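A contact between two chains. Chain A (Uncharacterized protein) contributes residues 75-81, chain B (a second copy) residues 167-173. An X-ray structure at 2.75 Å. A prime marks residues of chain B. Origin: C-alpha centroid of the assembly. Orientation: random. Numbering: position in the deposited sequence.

Chain A (75-81) KGFWYGN
Chain B (167-173) QIQFSDG

Two hydrogen bonds tie Trp78 to Ser171′. Trp78 N donates to Ser171′ OG at 2.8 Å, with an N-H...O angle of 143°; in return Ser171′ N donates to Trp78 O at 3.2 Å, nearly straight at 173°. With Ser171′ chi1 at m, OG also lies 3.2 Å from Phe77 CA. CA atoms of Phe77 and Ser171′ lie 5.5 Å apart, those of Tyr79 and Phe170′ 4.7 Å; the CA path from Phe77 to Gly80 runs roughly against that from Ile168′ to Ser171′.

The two backbones differ. Gly76 leaves a helix with positive phi (64/30); Phe77 to Tyr79 then run extended (-88/173, -145/158, -134/162), and Gly80 (-50/138) sits at the N-cap position, right before the next helix. Chain B turns a corner at Gln169′ (-109/-26), and Phe170′ (-170/167) opens a type II turn through Ser171′ (-42/117) and Asp172′ (61/16), closed by Gly173′ N to Phe170′ O at 2.8 Å.

Aromatic packing centres on Trp78, chi1 p and chi2 -94°. Its CA-to-CB bond points sideways, yet the indole end comes nearer, and Phe170′ CA lies over the face of the six-membered ring, 3.7 Å from the centroid, in a CH-pi contact. Ile168′, with both chis t, meets the indole edge, CD1 to Trp78 CZ2 at 3.9 Å. Tyr79 (chi1 m, chi2 -87°) sets CD1 4.0 Å from CB of Phe170′ (chi1 p, chi2 89°), whose ring leads away.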

# COMPACT_ATOMS: atom_id res chain seq x y z
N LYS A 75 44.36 -9.64 -1.68
CA LYS A 75 42.90 -9.60 -1.61
C LYS A 75 42.18 -10.93 -1.83
O LYS A 75 40.97 -11.02 -1.63
CB LYS A 75 42.35 -8.49 -2.48
CG LYS A 75 42.72 -7.12 -1.91
CD LYS A 75 42.11 -5.98 -2.70
CE LYS A 75 42.30 -4.66 -1.97
NZ LYS A 75 43.72 -4.34 -1.68
N GLY A 76 42.93 -11.96 -2.19
CA GLY A 76 42.37 -13.28 -2.39
C GLY A 76 41.34 -13.52 -3.49
O GLY A 76 40.50 -14.40 -3.34
N PHE A 77 41.39 -12.77 -4.58
CA PHE A 77 40.41 -12.99 -5.65
C PHE A 77 40.96 -14.05 -6.59
O PHE A 77 42.11 -14.45 -6.47
CB PHE A 77 40.15 -11.73 -6.48
CG PHE A 77 39.68 -10.53 -5.68
CD1 PHE A 77 38.49 -10.57 -4.99
CD2 PHE A 77 40.35 -9.32 -5.78
CE1 PHE A 77 38.04 -9.45 -4.31
CE2 PHE A 77 39.91 -8.20 -5.10
CZ PHE A 77 38.74 -8.27 -4.37
N TRP A 78 40.14 -14.49 -7.54
CA TRP A 78 40.58 -15.49 -8.53
C TRP A 78 39.91 -15.19 -9.87
O TRP A 78 38.86 -14.56 -9.92
CB TRP A 78 40.23 -16.91 -8.10
CG TRP A 78 38.76 -17.18 -8.08
CD1 TRP A 78 37.91 -17.07 -7.02
CD2 TRP A 78 37.96 -17.56 -9.20
NE1 TRP A 78 36.63 -17.38 -7.40
CE2 TRP A 78 36.63 -17.69 -8.74
CE3 TRP A 78 38.23 -17.81 -10.55
CZ2 TRP A 78 35.58 -18.05 -9.59
CZ3 TRP A 78 37.18 -18.17 -11.38
CH2 TRP A 78 35.87 -18.28 -10.90
N TYR A 79 40.52 -15.68 -10.95
CA TYR A 79 39.99 -15.50 -12.30
C TYR A 79 40.02 -16.82 -13.07
O TYR A 79 40.74 -17.75 -12.69
CB TYR A 79 40.79 -14.43 -13.04
CG TYR A 79 40.84 -13.11 -12.31
CD1 TYR A 79 39.84 -12.16 -12.48
CD2 TYR A 79 41.87 -12.83 -11.42
CE1 TYR A 79 39.88 -10.95 -11.79
CE2 TYR A 79 41.93 -11.62 -10.75
CZ TYR A 79 40.93 -10.68 -10.93
OH TYR A 79 40.97 -9.49 -10.24
N GLY A 80 39.25 -16.89 -14.16
CA GLY A 80 39.17 -18.09 -15.00
C GLY A 80 40.51 -18.66 -15.43
O GLY A 80 41.42 -17.93 -15.82
N ASN A 81 40.62 -19.98 -15.38
CA ASN A 81 41.85 -20.63 -15.75
C ASN A 81 42.11 -20.41 -17.22
O ASN A 81 43.21 -20.00 -17.60
CB ASN A 81 41.77 -22.13 -15.50
CG ASN A 81 43.02 -22.87 -15.95
OD1 ASN A 81 44.12 -22.34 -15.90
ND2 ASN A 81 42.84 -24.09 -16.39
N GLN B 167 25.83 -18.75 -11.94
CA GLN B 167 26.92 -18.93 -12.90
C GLN B 167 28.03 -17.91 -12.65
O GLN B 167 28.01 -16.80 -13.18
CB GLN B 167 26.36 -18.81 -14.32
CG GLN B 167 25.17 -19.72 -14.62
CD GLN B 167 24.47 -19.35 -15.93
OE1 GLN B 167 25.11 -19.09 -16.96
NE2 GLN B 167 23.14 -19.30 -15.89
N ILE B 168 29.04 -18.34 -11.89
CA ILE B 168 30.18 -17.50 -11.52
C ILE B 168 31.33 -17.59 -12.54
O ILE B 168 31.68 -18.67 -12.98
CB ILE B 168 30.66 -17.87 -10.08
CG1 ILE B 168 31.60 -16.82 -9.51
CG2 ILE B 168 31.29 -19.26 -10.04
CD1 ILE B 168 32.05 -17.12 -8.10
N GLN B 169 31.88 -16.44 -12.92
CA GLN B 169 32.97 -16.35 -13.90
C GLN B 169 34.31 -15.96 -13.26
O GLN B 169 35.36 -16.24 -13.82
CB GLN B 169 32.58 -15.33 -14.96
CG GLN B 169 33.60 -15.14 -16.08
CD GLN B 169 33.25 -13.96 -16.96
OE1 GLN B 169 32.08 -13.59 -17.08
NE2 GLN B 169 34.26 -13.35 -17.57
N PHE B 170 34.24 -15.26 -12.14
CA PHE B 170 35.40 -14.81 -11.36
C PHE B 170 34.88 -14.27 -10.04
O PHE B 170 33.67 -14.09 -9.89
CB PHE B 170 36.21 -13.75 -12.10
CG PHE B 170 35.42 -12.55 -12.46
CD1 PHE B 170 35.32 -11.48 -11.57
CD2 PHE B 170 34.74 -12.48 -13.67
CE1 PHE B 170 34.56 -10.37 -11.90
CE2 PHE B 170 33.97 -11.38 -14.00
CZ PHE B 170 33.89 -10.32 -13.12
N SER B 171 35.77 -14.05 -9.09
CA SER B 171 35.40 -13.54 -7.77
C SER B 171 34.37 -12.43 -7.83
O SER B 171 34.61 -11.38 -8.41
CB SER B 171 36.64 -13.01 -7.01
OG SER B 171 37.55 -14.05 -6.63
N ASP B 172 33.20 -12.68 -7.26
CA ASP B 172 32.09 -11.72 -7.21
C ASP B 172 31.52 -11.27 -8.57
O ASP B 172 30.82 -10.27 -8.63
CB ASP B 172 32.50 -10.49 -6.40
CG ASP B 172 32.96 -10.83 -5.00
OD1 ASP B 172 32.51 -11.86 -4.45
OD2 ASP B 172 33.75 -10.05 -4.44
N GLY B 173 31.82 -11.98 -9.65
CA GLY B 173 31.30 -11.65 -11.00
C GLY B 173 30.39 -12.79 -11.47
O GLY B 173 30.83 -13.93 -11.55